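PDB 7BZV: 2-aminomuconic 6-semialdehyde dehydrogenase from Pseudomonas sp., which oxidises 2-aminomuconic 6-semialdehyde, probably to 2-aminomuconate, with NAD+ as cofactor in the meta-cleavage pathway that breaks down 2-aminophenol. Local coordinates for residues B[289-294]-B[387-392]; B[377-380]-B[384-387]. All coordinates share one frame; numbering follows the deposited sequence.

Interaction 1 of 2, residues B[289-294]-B[387-392]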
loop_
_atom_site.group_PDB
_atom_site.type_symbol
_atom_site.label_atom_id
_atom_site.label_comp_id
_atom_site.label_asym_id
_atom_site.label_seq_id
_atom_site.Cartn_x
_atom_site.Cartn_y
_atom_site.Cartn_z
ATOM N N CYS B 289 -10.133 14.255 26.004
ATOM C CA CYS B 289 -10.909 15.453 26.312
ATOM C C CYS B 289 -10.063 16.726 26.260
ATOM O O CYS B 289 -8.864 16.725 26.540
ATOM C CB CYS B 289 -11.514 15.327 27.713
ATOM S SG CYS B 289 -12.922 14.219 27.856
ATOM N N SER B 290 -10.722 17.837 25.946
ATOM C CA SER B 290 -10.119 19.158 25.984
ATOM C C SER B 290 -10.105 19.712 27.404
ATOM O O SER B 290 -11.127 19.686 28.091
ATOM C CB SER B 290 -10.946 20.136 25.141
ATOM O OG SER B 290 -11.268 19.576 23.929
ATOM N N GLU B 291 -8.962 20.269 27.827
ATOM C CA GLU B 291 -8.882 21.064 29.051
ATOM C C GLU B 291 -8.356 22.474 28.833
ATOM O O GLU B 291 -8.357 23.265 29.781
ATOM C CB GLU B 291 -8.011 20.353 30.110
ATOM C CG GLU B 291 -8.756 19.146 30.720
ATOM C CD GLU B 291 -8.005 18.366 31.795
ATOM O OE1 GLU B 291 -6.890 18.758 32.218
ATOM O OE2 GLU B 291 -8.550 17.318 32.208
ATOM N N ARG B 292 -7.914 22.811 27.618
ATOM C CA ARG B 292 -7.517 24.162 27.242
ATOM C C ARG B 292 -8.381 24.507 26.047
ATOM O O ARG B 292 -8.374 23.774 25.055
ATOM C CB ARG B 292 -6.020 24.248 26.893
ATOM C CG ARG B 292 -5.052 23.787 28.014
ATOM C CD ARG B 292 -3.856 22.957 27.417
ATOM N NE ARG B 292 -3.158 23.828 26.525
ATOM C CZ ARG B 292 -2.524 23.520 25.396
ATOM N NH1 ARG B 292 -2.375 22.280 24.920
ATOM N NH2 ARG B 292 -2.009 24.533 24.741
ATOM N N VAL B 293 -9.163 25.567 26.157
ATOM C CA VAL B 293 -10.070 25.983 25.096
ATOM C C VAL B 293 -9.737 27.402 24.663
ATOM O O VAL B 293 -9.871 28.338 25.457
ATOM C CB VAL B 293 -11.537 25.901 25.540
ATOM C CG1 VAL B 293 -12.418 26.366 24.416
ATOM C CG2 VAL B 293 -11.910 24.496 25.927
ATOM N N TYR B 294 -9.382 27.566 23.382
ATOM C CA TYR B 294 -9.057 28.855 22.775
ATOM C C TYR B 294 -10.225 29.270 21.881
ATOM O O TYR B 294 -10.587 28.529 20.953
ATOM C CB TYR B 294 -7.734 28.748 21.980
ATOM C CG TYR B 294 -6.594 28.234 22.842
ATOM C CD1 TYR B 294 -5.833 29.105 23.620
ATOM C CD2 TYR B 294 -6.292 26.885 22.893
ATOM C CE1 TYR B 294 -4.804 28.634 24.449
ATOM C CE2 TYR B 294 -5.276 26.412 23.685
ATOM C CZ TYR B 294 -4.544 27.287 24.484
ATOM O OH TYR B 294 -3.545 26.779 25.275
ATOM N N ARG B 387 -1.848 24.170 32.551
ATOM C CA ARG B 387 -0.861 23.328 31.898
ATOM C C ARG B 387 -0.891 21.877 32.341
ATOM O O ARG B 387 -0.585 21.002 31.532
ATOM C CB ARG B 387 0.541 23.892 32.139
ATOM C CG ARG B 387 0.694 25.340 31.695
ATOM C CD ARG B 387 2.168 25.773 31.673
ATOM N NE ARG B 387 2.962 25.094 30.647
ATOM C CZ ARG B 387 3.075 25.503 29.386
ATOM N NH1 ARG B 387 2.418 26.572 28.975
ATOM N NH2 ARG B 387 3.835 24.832 28.527
ATOM N N GLU B 388 -1.277 21.602 33.583
ATOM C CA GLU B 388 -1.192 20.273 34.178
ATOM C C GLU B 388 -2.476 19.495 33.952
ATOM O O GLU B 388 -3.574 20.035 34.110
ATOM C CB GLU B 388 -0.899 20.385 35.679
ATOM C CG GLU B 388 0.372 21.154 35.944
ATOM C CD GLU B 388 0.769 21.217 37.408
ATOM O OE1 GLU B 388 0.215 20.468 38.245
ATOM O OE2 GLU B 388 1.656 22.034 37.709
ATOM N N GLU B 389 -2.326 18.223 33.557
ATOM C CA GLU B 389 -3.464 17.375 33.245
ATOM C C GLU B 389 -4.297 17.190 34.496
ATOM O O GLU B 389 -3.777 16.730 35.514
ATOM C CB GLU B 389 -3.024 15.994 32.710
ATOM C CG GLU B 389 -4.245 15.148 32.176
ATOM C CD GLU B 389 -3.900 13.728 31.656
ATOM O OE1 GLU B 389 -3.360 12.912 32.426
ATOM O OE2 GLU B 389 -4.198 13.418 30.474
ATOM N N ILE B 390 -5.584 17.522 34.429
ATOM C CA ILE B 390 -6.449 17.338 35.587
ATOM C C ILE B 390 -7.236 16.040 35.494
ATOM O O ILE B 390 -7.386 15.328 36.490
ATOM C CB ILE B 390 -7.400 18.535 35.782
ATOM C CG1 ILE B 390 -6.615 19.802 36.040
ATOM C CG2 ILE B 390 -8.347 18.278 36.973
ATOM C CD1 ILE B 390 -7.435 21.077 35.940
ATOM N N PHE B 391 -7.728 15.728 34.296
ATOM C CA PHE B 391 -8.413 14.469 34.006
ATOM C C PHE B 391 -9.767 14.441 34.706
ATOM O O PHE B 391 -10.192 13.416 35.244
ATOM C CB PHE B 391 -7.569 13.241 34.391
ATOM C CG PHE B 391 -7.747 12.062 33.444
ATOM C CD1 PHE B 391 -7.162 12.071 32.183
ATOM C CD2 PHE B 391 -8.521 10.970 33.801
ATOM C CE1 PHE B 391 -7.326 10.998 31.298
ATOM C CE2 PHE B 391 -8.717 9.900 32.910
ATOM C CZ PHE B 391 -8.105 9.920 31.659
ATOM N N GLY B 392 -10.424 15.589 34.716
ATOM C CA GLY B 392 -11.753 15.718 35.256
ATOM C C GLY B 392 -12.578 16.597 34.344
ATOM O O GLY B 392 -12.131 16.986 33.261
#

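Interaction 2 of 2, residues B[377-380]-B[384-387]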
loop_
_atom_site.group_PDB
_atom_site.type_symbol
_atom_site.label_atom_id
_atom_site.label_comp_id
_atom_site.label_asym_id
_atom_site.label_seq_id
_atom_site.Cartn_x
_atom_site.Cartn_y
_atom_site.Cartn_z
ATOM N N ALA B 377 -11.705 30.591 33.827
ATOM C CA ALA B 377 -11.216 31.613 32.915
ATOM C C ALA B 377 -10.337 32.585 33.687
ATOM O O ALA B 377 -10.297 32.583 34.919
ATOM C CB ALA B 377 -12.381 32.352 32.247
ATOM N N GLY B 378 -9.654 33.438 32.951
ATOM C CA GLY B 378 -8.925 34.532 33.545
ATOM C C GLY B 378 -7.446 34.290 33.754
ATOM O O GLY B 378 -6.750 35.204 34.205
ATOM N N LEU B 379 -6.936 33.102 33.473
ATOM C CA LEU B 379 -5.552 32.828 33.830
ATOM C C LEU B 379 -4.636 32.925 32.613
ATOM O O LEU B 379 -5.071 32.918 31.455
ATOM C CB LEU B 379 -5.423 31.453 34.482
ATOM C CG LEU B 379 -6.292 31.252 35.723
ATOM C CD1 LEU B 379 -6.109 29.852 36.289
ATOM C CD2 LEU B 379 -5.992 32.328 36.795
ATOM N N SER B 380 -3.346 33.022 32.894
ATOM C CA SER B 380 -2.350 33.033 31.846
ATOM C C SER B 380 -2.122 31.614 31.332
ATOM O O SER B 380 -2.502 30.620 31.958
ATOM C CB SER B 380 -1.030 33.605 32.367
ATOM O OG SER B 380 -0.243 32.543 32.871
ATOM N N ARG B 384 -0.679 26.804 36.602
ATOM C CA ARG B 384 -0.516 25.359 36.727
ATOM C C ARG B 384 -1.751 24.606 36.253
ATOM O O ARG B 384 -1.639 23.577 35.566
ATOM C CB ARG B 384 -0.230 24.986 38.174
ATOM C CG ARG B 384 1.112 25.428 38.708
ATOM C CD ARG B 384 1.344 24.837 40.109
ATOM N NE ARG B 384 1.239 23.380 40.072
ATOM C CZ ARG B 384 0.860 22.613 41.089
ATOM N NH1 ARG B 384 0.558 23.154 42.266
ATOM N NH2 ARG B 384 0.795 21.295 40.924
ATOM N N VAL B 385 -2.938 25.074 36.641
ATOM C CA VAL B 385 -4.174 24.417 36.236
ATOM C C VAL B 385 -4.440 24.538 34.744
ATOM O O VAL B 385 -5.307 23.836 34.222
ATOM C CB VAL B 385 -5.407 24.964 36.997
ATOM C CG1 VAL B 385 -5.325 24.601 38.462
ATOM C CG2 VAL B 385 -5.543 26.464 36.845
ATOM N N VAL B 386 -3.744 25.433 34.050
ATOM C CA VAL B 386 -3.884 25.531 32.604
ATOM C C VAL B 386 -2.944 24.570 31.900
ATOM O O VAL B 386 -3.238 24.147 30.767
ATOM C CB VAL B 386 -3.629 26.970 32.124
ATOM C CG1 VAL B 386 -3.849 27.101 30.625
ATOM C CG2 VAL B 386 -4.544 27.937 32.880
ATOM N N ARG B 387 -1.848 24.170 32.551
ATOM C CA ARG B 387 -0.861 23.328 31.898
ATOM C C ARG B 387 -0.891 21.877 32.341
ATOM O O ARG B 387 -0.585 21.002 31.532
ATOM C CB ARG B 387 0.541 23.892 32.139
ATOM C CG ARG B 387 0.694 25.340 31.695
ATOM C CD ARG B 387 2.168 25.773 31.673
ATOM N NE ARG B 387 2.962 25.094 30.647
ATOM C CZ ARG B 387 3.075 25.503 29.386
ATOM N NH1 ARG B 387 2.418 26.572 28.975
ATOM N NH2 ARG B 387 3.835 24.832 28.527
#

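Interaction 1 of 2, residues B[289-294]-B[387-392]
Glu291 reaches from strand 290-296 into the backbone of Ile390 and Phe391, part of the Glu-Glu-Ile-Phe-Gly sequence familiar in aldehyde dehydrogenases. The strand belongs to the seven-stranded catalytic-domain sheet. Two hydrogen bonds carry the contact. The Ile390 N-H meets Glu291 OE1 at 2.8 Å, nearly straight at 169°. The Phe391 N-H meets Glu291 OE2 at 2.8 Å and is more bent, at 144°. Both oxygens use their syn lone pairs, so the carboxylate straddles two successive amides. The Glu291 chain lies extended beyond CG, and CG sits anti to the carbonyl carbon (chi1 -74°), which carries the acid across to the loop.

The charge has a second partner: Lys257 forms a salt bridge with OE1. Lys257 also bonds the Glu388 carbonyl, so one lysine holds both the acid and the loop. With an alanine here in place of Glu291, the amides of Ile390 and Phe391 would probably lose their acceptors and Lys257 its counter-charge.

Beyond the bonds the contact is slight. Ile390 CB lies 3.6 Å from Glu291 OE1, and the two side chains cross at a slant. Past the bonded pair, Gly392 N stops 3.6 Å from Glu291 OE2.

Interaction 2 of 2, residues B[377-380]-B[384-387]
The methyl groups of Leu379 and Val385 press together where the loop after strand 374-377 leads to the single turn of helix 384-387. This is part of a beta-alpha-beta crossover in the catalytic-domain sheet, since strand 394-400 follows and lies parallel beside strand 374-377.

The tight part is apolar. Leu379 CD1 stands 3.5 Å from Val385 CG2, closer than carbons usually sit. Val385 CG1 is anti to the carbonyl carbon (chi1 -67°), which leaves CG2 between the backbone N and the carbonyl carbon, up against the leucine. Leu379 also offers its stem: CB is 4.0 Å from Val386 CG2. Both valines are buried. Val385 continues onto Tyr341, Leu344 and Ala345 of helix 332-348, while Val386 touches His396 on strand 394-400. Glu348 accepts the N-H groups of Arg384 and Val385 and so ties the start of the turn to helix 332-348.

The other side is looser. Ser380 is exposed and meets the helix through its backbone, not its hydroxyl, which bonds Asp382 N. No hydrogen bond joins the two segments. The serine therefore adds only a carbonyl edge of the contact, laid against one valine. At this border, the Ser380 carbonyl O rests 3.5 Å from Val386 CG2 and 3.8 Å from Val386 CB.

From the N terminus, the chain first passes 289-294, on a strand inside the sheet. It then makes a long excursion through helix 332-348 and strand 374-377. Interaction 2 closes a short loop of three residues before helix 384-387. Interaction 1 closes the whole excursion just afterwards, so the short loop falls within the long one and the two do not cross. Both end on the same run of chain and share Arg387. They also touch directly: Arg292 CG is 3.3 Å from Val386 O, and Ile390 CD1 is 3.9 Å from Val385 O. Together they tie strand 290-296, the loop after strand 374-377 and the approach to strand 394-400.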